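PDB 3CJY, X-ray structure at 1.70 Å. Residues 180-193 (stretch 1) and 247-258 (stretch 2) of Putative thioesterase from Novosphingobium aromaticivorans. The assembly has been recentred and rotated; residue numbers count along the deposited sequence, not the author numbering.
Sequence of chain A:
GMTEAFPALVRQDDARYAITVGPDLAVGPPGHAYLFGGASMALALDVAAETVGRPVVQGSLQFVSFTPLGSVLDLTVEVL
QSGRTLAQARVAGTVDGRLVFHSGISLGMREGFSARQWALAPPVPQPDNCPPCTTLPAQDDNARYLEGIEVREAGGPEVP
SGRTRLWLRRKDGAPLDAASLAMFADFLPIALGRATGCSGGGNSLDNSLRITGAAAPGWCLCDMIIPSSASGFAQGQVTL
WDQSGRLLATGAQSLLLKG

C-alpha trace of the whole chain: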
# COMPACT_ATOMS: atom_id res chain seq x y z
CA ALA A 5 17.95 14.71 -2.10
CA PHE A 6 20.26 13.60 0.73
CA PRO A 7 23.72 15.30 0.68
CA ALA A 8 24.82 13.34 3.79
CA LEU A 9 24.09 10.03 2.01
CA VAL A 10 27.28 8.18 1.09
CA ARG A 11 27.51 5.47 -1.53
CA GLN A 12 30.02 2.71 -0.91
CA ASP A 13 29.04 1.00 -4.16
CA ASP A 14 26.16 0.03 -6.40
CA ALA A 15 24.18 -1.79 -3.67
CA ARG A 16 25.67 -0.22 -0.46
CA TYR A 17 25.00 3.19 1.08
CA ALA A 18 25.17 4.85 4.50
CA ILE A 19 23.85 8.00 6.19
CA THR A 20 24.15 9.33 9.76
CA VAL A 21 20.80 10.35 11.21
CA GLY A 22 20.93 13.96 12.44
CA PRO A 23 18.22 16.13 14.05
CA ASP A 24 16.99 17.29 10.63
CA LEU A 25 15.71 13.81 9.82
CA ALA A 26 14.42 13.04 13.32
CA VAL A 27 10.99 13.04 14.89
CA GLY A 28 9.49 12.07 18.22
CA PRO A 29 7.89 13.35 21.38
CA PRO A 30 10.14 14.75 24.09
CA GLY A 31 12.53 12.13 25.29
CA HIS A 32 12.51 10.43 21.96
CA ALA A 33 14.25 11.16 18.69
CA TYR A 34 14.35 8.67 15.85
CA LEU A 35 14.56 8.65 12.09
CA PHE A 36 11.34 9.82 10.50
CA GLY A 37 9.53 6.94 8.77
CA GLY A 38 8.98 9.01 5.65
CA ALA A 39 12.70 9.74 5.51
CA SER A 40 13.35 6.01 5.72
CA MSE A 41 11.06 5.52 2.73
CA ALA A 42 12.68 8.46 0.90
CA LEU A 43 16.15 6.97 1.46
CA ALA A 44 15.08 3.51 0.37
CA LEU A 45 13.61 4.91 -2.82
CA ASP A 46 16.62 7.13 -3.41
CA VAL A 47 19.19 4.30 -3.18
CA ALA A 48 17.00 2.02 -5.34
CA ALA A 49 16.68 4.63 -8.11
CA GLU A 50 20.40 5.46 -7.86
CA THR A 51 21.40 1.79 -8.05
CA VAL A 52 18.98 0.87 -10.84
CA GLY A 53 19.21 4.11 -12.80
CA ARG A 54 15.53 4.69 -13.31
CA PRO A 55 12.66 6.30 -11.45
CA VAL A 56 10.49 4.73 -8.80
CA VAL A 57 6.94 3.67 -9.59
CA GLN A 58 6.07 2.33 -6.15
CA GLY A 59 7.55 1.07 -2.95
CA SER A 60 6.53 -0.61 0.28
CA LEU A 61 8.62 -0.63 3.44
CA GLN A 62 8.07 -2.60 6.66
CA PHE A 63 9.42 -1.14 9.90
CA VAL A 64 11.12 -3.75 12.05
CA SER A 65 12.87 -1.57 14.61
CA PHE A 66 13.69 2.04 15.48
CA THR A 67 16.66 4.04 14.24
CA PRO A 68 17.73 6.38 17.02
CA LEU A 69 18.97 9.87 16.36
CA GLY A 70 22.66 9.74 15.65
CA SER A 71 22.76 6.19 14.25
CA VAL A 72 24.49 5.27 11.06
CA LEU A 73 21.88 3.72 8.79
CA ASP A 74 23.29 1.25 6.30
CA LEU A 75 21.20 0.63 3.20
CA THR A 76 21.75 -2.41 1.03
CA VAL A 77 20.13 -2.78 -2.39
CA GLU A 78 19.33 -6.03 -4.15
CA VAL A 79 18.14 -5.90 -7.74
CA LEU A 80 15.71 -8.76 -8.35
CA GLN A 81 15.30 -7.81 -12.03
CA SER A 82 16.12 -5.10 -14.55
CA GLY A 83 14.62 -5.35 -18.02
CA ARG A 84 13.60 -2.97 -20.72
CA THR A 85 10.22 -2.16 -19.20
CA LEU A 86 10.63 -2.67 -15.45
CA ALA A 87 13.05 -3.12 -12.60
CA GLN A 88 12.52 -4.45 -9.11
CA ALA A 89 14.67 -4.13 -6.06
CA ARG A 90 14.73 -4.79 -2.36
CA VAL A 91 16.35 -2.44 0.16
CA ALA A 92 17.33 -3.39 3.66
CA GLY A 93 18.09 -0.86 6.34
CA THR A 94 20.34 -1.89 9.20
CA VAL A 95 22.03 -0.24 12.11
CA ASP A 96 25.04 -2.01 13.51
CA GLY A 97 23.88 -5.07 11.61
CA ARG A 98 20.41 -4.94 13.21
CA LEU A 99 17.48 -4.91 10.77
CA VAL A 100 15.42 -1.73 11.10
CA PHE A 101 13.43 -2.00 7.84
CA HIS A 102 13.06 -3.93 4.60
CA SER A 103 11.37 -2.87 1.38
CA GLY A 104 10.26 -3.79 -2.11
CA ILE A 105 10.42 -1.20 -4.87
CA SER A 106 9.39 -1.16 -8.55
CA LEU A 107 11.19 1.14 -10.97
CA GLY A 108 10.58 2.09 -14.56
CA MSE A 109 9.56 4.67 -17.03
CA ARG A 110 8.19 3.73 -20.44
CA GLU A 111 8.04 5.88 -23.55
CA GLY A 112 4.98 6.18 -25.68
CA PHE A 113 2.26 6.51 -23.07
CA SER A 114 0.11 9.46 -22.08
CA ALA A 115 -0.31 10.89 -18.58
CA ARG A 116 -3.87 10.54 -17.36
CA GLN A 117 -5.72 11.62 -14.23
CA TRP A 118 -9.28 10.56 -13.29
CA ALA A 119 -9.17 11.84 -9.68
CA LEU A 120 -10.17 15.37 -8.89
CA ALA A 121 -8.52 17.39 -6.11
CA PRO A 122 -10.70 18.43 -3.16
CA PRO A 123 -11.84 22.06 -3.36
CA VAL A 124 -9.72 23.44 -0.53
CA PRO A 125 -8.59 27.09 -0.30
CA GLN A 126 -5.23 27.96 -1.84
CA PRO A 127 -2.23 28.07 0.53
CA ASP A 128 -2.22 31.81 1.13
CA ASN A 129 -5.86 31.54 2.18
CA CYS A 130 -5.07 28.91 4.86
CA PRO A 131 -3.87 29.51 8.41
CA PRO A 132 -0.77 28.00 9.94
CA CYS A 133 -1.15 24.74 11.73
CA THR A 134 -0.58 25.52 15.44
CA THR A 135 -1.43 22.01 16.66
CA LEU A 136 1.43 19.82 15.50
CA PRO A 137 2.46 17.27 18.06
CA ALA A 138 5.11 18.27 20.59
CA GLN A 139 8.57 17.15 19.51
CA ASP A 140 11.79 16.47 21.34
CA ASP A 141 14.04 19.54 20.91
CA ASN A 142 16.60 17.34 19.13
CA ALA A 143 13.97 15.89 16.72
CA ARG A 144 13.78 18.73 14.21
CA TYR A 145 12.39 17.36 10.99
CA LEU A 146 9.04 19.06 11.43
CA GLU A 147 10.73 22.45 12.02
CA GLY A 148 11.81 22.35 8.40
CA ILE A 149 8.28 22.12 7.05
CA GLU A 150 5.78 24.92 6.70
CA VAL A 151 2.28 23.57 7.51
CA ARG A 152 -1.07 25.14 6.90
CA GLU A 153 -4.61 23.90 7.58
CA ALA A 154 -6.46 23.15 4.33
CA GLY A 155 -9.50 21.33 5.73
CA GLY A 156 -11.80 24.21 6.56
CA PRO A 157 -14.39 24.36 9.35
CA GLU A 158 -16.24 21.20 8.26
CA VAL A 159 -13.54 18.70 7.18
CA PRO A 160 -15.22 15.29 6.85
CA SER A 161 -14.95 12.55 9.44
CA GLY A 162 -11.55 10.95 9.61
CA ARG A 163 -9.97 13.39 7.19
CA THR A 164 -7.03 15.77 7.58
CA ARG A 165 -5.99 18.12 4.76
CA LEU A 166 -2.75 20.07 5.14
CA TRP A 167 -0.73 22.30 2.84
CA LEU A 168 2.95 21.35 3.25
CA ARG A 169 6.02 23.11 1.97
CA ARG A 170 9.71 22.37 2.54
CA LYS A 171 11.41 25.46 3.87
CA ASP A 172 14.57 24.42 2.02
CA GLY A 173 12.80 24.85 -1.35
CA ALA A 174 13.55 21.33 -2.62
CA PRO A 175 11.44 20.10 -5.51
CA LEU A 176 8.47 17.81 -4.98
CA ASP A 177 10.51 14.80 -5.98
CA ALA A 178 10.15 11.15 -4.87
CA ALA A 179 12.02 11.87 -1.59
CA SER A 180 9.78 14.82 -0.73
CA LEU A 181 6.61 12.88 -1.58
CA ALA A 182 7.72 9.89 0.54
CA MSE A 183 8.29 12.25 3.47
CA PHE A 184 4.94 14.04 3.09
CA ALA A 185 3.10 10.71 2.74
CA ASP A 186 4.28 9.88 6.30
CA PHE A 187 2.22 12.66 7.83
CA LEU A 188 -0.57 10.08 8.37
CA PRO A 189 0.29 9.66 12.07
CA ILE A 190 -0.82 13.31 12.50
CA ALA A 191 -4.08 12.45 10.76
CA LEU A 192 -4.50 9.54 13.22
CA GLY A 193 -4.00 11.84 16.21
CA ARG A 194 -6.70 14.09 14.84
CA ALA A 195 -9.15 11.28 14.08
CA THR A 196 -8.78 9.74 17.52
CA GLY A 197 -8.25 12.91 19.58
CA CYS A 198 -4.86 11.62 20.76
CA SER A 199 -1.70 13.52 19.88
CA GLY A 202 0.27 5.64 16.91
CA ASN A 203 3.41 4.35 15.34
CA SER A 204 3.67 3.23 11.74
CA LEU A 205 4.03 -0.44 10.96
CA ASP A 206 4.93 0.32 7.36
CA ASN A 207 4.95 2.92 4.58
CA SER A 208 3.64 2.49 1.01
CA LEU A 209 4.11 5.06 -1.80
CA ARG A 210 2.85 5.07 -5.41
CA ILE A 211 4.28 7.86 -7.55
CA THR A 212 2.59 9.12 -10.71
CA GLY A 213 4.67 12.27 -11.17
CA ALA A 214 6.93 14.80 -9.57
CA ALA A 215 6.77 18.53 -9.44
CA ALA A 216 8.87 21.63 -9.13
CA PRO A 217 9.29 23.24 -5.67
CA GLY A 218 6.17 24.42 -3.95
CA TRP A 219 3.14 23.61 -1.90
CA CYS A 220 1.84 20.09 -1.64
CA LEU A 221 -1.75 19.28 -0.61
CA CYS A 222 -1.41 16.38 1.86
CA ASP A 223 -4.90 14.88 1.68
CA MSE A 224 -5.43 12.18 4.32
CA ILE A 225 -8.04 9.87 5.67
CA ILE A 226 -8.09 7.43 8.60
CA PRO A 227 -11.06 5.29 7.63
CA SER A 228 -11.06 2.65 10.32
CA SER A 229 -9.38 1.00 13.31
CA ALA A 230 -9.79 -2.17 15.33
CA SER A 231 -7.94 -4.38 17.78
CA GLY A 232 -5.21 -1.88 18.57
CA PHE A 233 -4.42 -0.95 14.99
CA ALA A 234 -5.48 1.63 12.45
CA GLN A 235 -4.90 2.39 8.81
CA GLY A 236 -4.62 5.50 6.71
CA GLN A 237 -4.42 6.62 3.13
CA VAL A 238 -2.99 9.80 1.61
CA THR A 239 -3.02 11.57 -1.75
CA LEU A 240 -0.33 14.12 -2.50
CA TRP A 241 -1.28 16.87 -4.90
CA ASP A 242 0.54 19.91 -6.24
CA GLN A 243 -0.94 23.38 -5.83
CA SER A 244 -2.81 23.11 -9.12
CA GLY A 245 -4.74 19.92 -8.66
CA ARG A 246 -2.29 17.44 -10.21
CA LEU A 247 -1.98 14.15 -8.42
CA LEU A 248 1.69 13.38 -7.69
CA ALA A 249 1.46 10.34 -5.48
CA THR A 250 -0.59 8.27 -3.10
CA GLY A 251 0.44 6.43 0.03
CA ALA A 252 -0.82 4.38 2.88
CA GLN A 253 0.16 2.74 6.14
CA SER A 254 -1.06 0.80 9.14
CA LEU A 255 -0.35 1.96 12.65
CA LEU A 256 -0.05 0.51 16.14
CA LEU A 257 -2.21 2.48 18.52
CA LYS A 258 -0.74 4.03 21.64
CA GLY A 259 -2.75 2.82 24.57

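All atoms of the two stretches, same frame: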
# COMPACT_ATOMS: atom_id res chain seq x y z
N SER A 180 10.72 13.90 -1.37
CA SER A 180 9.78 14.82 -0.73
C SER A 180 8.41 14.19 -0.57
O SER A 180 7.79 14.31 0.45
CB SER A 180 9.65 16.15 -1.50
OG SER A 180 10.88 16.87 -1.42
N LEU A 181 7.93 13.53 -1.62
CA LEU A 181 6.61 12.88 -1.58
C LEU A 181 6.56 11.73 -0.51
O LEU A 181 5.62 11.61 0.25
CB LEU A 181 6.25 12.39 -2.99
CG LEU A 181 6.04 13.49 -4.05
CD1 LEU A 181 5.98 12.89 -5.45
CD2 LEU A 181 4.81 14.35 -3.70
N ALA A 182 7.64 10.95 -0.43
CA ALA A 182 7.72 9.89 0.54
C ALA A 182 7.62 10.49 1.95
O ALA A 182 6.98 9.96 2.82
CB ALA A 182 9.03 9.08 0.39
N MSE A 183 8.28 11.63 2.15
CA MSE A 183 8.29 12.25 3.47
C MSE A 183 6.88 12.78 3.81
O MSE A 183 6.37 12.59 4.90
CB MSE A 183 9.41 13.30 3.54
CG MSE A 183 10.72 12.59 3.83
SE MSE A 183 12.31 13.73 3.90
CE MSE A 183 12.47 13.90 2.19
N PHE A 184 6.25 13.47 2.85
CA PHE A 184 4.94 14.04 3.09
C PHE A 184 3.84 12.99 3.27
O PHE A 184 2.83 13.21 3.98
CB PHE A 184 4.55 15.02 1.96
CG PHE A 184 5.36 16.30 1.95
CD1 PHE A 184 6.01 16.75 3.10
CD2 PHE A 184 5.32 17.14 0.85
CE1 PHE A 184 6.64 18.02 3.12
CE2 PHE A 184 5.99 18.38 0.85
CZ PHE A 184 6.67 18.78 1.99
N ALA A 185 4.02 11.84 2.61
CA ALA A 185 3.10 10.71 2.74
C ALA A 185 3.07 10.20 4.19
O ALA A 185 2.06 9.71 4.66
CB ALA A 185 3.52 9.51 1.79
N ASP A 186 4.19 10.34 4.90
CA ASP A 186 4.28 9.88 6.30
C ASP A 186 3.81 10.90 7.34
O ASP A 186 4.19 10.84 8.51
CB ASP A 186 5.66 9.35 6.60
CG ASP A 186 5.71 8.48 7.87
OD1 ASP A 186 4.79 7.67 8.09
OD2 ASP A 186 6.67 8.62 8.66
N PHE A 187 2.93 11.79 6.91
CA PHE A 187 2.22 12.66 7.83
C PHE A 187 0.90 12.01 8.34
O PHE A 187 0.17 12.57 9.15
CB PHE A 187 1.93 14.02 7.18
CG PHE A 187 3.05 15.01 7.33
CD1 PHE A 187 4.31 14.76 6.81
CD2 PHE A 187 2.81 16.24 7.97
CE1 PHE A 187 5.34 15.65 6.95
CE2 PHE A 187 3.83 17.17 8.09
CZ PHE A 187 5.10 16.87 7.56
N LEU A 188 0.65 10.77 7.94
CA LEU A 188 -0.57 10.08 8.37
C LEU A 188 -0.66 9.92 9.89
O LEU A 188 -1.75 9.89 10.40
CB LEU A 188 -0.81 8.74 7.65
CG LEU A 188 -1.50 8.87 6.31
CD1 LEU A 188 -1.38 7.62 5.49
CD2 LEU A 188 -2.98 9.28 6.52
N PRO A 189 0.48 9.72 10.59
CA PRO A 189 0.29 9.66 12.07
C PRO A 189 -0.38 10.92 12.67
O PRO A 189 -1.14 10.84 13.63
CB PRO A 189 1.72 9.40 12.57
CG PRO A 189 2.39 8.69 11.42
CD PRO A 189 1.85 9.33 10.19
N ILE A 190 -0.18 12.07 12.05
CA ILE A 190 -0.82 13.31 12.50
C ILE A 190 -2.32 13.22 12.23
O ILE A 190 -3.13 13.56 13.07
CB ILE A 190 -0.19 14.55 11.79
CG1 ILE A 190 1.27 14.73 12.28
CG2 ILE A 190 -1.02 15.78 12.06
CD1 ILE A 190 2.01 15.77 11.51
N ALA A 191 -2.67 12.62 11.10
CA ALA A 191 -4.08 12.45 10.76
C ALA A 191 -4.73 11.48 11.77
O ALA A 191 -5.89 11.66 12.17
CB ALA A 191 -4.23 11.88 9.35
N LEU A 192 -3.96 10.51 12.23
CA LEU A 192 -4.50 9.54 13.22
C LEU A 192 -4.79 10.25 14.53
O LEU A 192 -5.84 10.06 15.14
CB LEU A 192 -3.54 8.37 13.40
CG LEU A 192 -3.98 7.36 14.44
CD1 LEU A 192 -5.38 6.79 14.13
CD2 LEU A 192 -2.89 6.28 14.63
N GLY A 193 -3.86 11.10 14.96
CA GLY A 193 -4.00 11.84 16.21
C GLY A 193 -5.23 12.72 16.16
O GLY A 193 -5.96 12.86 17.11
N LEU A 247 -2.29 15.21 -9.35
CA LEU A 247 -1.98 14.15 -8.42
C LEU A 247 -0.54 13.66 -8.67
O LEU A 247 -0.18 13.28 -9.79
CB LEU A 247 -3.00 13.03 -8.55
CG LEU A 247 -2.94 11.86 -7.57
CD1 LEU A 247 -4.32 11.14 -7.52
CD2 LEU A 247 -1.83 10.89 -7.83
N LEU A 248 0.27 13.77 -7.64
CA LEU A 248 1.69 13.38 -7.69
C LEU A 248 1.90 11.96 -7.21
O LEU A 248 2.64 11.14 -7.81
CB LEU A 248 2.51 14.39 -6.87
CG LEU A 248 2.35 15.85 -7.23
CD1 LEU A 248 3.25 16.71 -6.29
CD2 LEU A 248 2.64 16.11 -8.72
N ALA A 249 1.30 11.66 -6.06
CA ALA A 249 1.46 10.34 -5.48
C ALA A 249 0.35 10.00 -4.54
O ALA A 249 -0.48 10.87 -4.18
CB ALA A 249 2.80 10.26 -4.72
N THR A 250 0.26 8.71 -4.21
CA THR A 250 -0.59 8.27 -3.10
C THR A 250 0.25 7.41 -2.18
O THR A 250 1.33 6.96 -2.54
CB THR A 250 -1.80 7.44 -3.52
OG1 THR A 250 -1.36 6.24 -4.16
CG2 THR A 250 -2.71 8.18 -4.51
N GLY A 251 -0.25 7.21 -0.97
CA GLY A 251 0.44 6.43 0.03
C GLY A 251 -0.54 5.87 1.03
O GLY A 251 -1.71 6.19 1.03
N ALA A 252 -0.02 5.00 1.84
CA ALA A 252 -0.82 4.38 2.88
C ALA A 252 0.08 3.74 3.90
O ALA A 252 1.24 3.53 3.67
CB ALA A 252 -1.74 3.34 2.29
N GLN A 253 -0.51 3.46 5.06
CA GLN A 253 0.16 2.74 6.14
C GLN A 253 -0.84 2.25 7.17
O GLN A 253 -1.98 2.69 7.22
CB GLN A 253 1.17 3.58 6.90
CG GLN A 253 0.55 4.81 7.60
CD GLN A 253 1.58 5.62 8.36
OE1 GLN A 253 1.70 5.48 9.58
NE2 GLN A 253 2.34 6.44 7.64
N SER A 254 -0.36 1.30 7.96
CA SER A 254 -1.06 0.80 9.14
C SER A 254 -0.27 1.25 10.32
O SER A 254 0.93 1.44 10.23
CB SER A 254 -1.22 -0.72 9.11
OG SER A 254 -2.02 -1.07 8.00
N LEU A 255 -0.96 1.44 11.43
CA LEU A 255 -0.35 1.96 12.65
C LEU A 255 -0.76 1.20 13.88
O LEU A 255 -1.88 0.70 13.99
CB LEU A 255 -0.77 3.42 12.84
CG LEU A 255 -0.58 4.49 11.74
CD1 LEU A 255 -1.87 4.74 10.98
CD2 LEU A 255 -0.09 5.82 12.35
N LEU A 256 0.19 1.13 14.83
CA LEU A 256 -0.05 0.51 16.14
C LEU A 256 -0.48 1.65 17.04
O LEU A 256 0.19 2.69 17.15
CB LEU A 256 1.23 -0.12 16.69
CG LEU A 256 1.11 -0.78 18.07
CD1 LEU A 256 0.55 -2.14 17.85
CD2 LEU A 256 2.45 -0.87 18.77
N LEU A 257 -1.63 1.46 17.66
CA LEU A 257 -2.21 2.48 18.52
C LEU A 257 -1.50 2.56 19.86
O LEU A 257 -1.14 1.55 20.45
CB LEU A 257 -3.72 2.23 18.76
CG LEU A 257 -4.67 2.39 17.57
CD1 LEU A 257 -6.14 2.30 18.03
CD2 LEU A 257 -4.45 3.70 16.85
N LYS A 258 -1.32 3.78 20.32
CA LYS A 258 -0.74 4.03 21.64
C LYS A 258 -1.91 3.82 22.59
O LYS A 258 -3.01 4.36 22.39
CB LYS A 258 -0.19 5.45 21.77
O HOH W 1 1.87 6.90 4.74

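Two helical segments, joined by a short turn at Asp186 and Phe187, pack against the strand 247-256. The first helix runs at 40° to the strand with a closest axial approach of 8.7 Å; the second, from Leu188, runs at 54° and 10.0 Å. The backbones come nearest where Ala185 CA lies 5.7 Å from Gly251 CA. Glycine permits this approach: an ideal CB on Gly251 would sit only 3.2 Å from Ala185 CB. Along the strand, the side chains of Ala249, Gln253 and Leu255 point toward the helices, whereas those of Thr250 and Ala252 point away. At one end Leu181 packs against two strand residues, with its CD2 3.8 Å from Leu248 CD1 and its CD1 4.2 Å from Ala249 CB. The polar centre belongs to Gln253, whose NE2 donates a hydrogen bond to Asp186 OD1 (2.8 Å, 149°). The same NE2 donates to a water (3.0 Å from NE2 to the water O), which in turn donates to Ala185 O (2.8 Å from the water O), so the amide holds Asp186 directly and the Ala185 carbonyl through the water. Leu188 CB packs 3.9 Å from Gln253 NE2. Beyond, contact is apolar again: Leu255 CD2 lies 3.9 Å from Pro189 CG and 3.6 Å from Leu192 CD2, which also meets Leu257 CD2 at 3.7 Å.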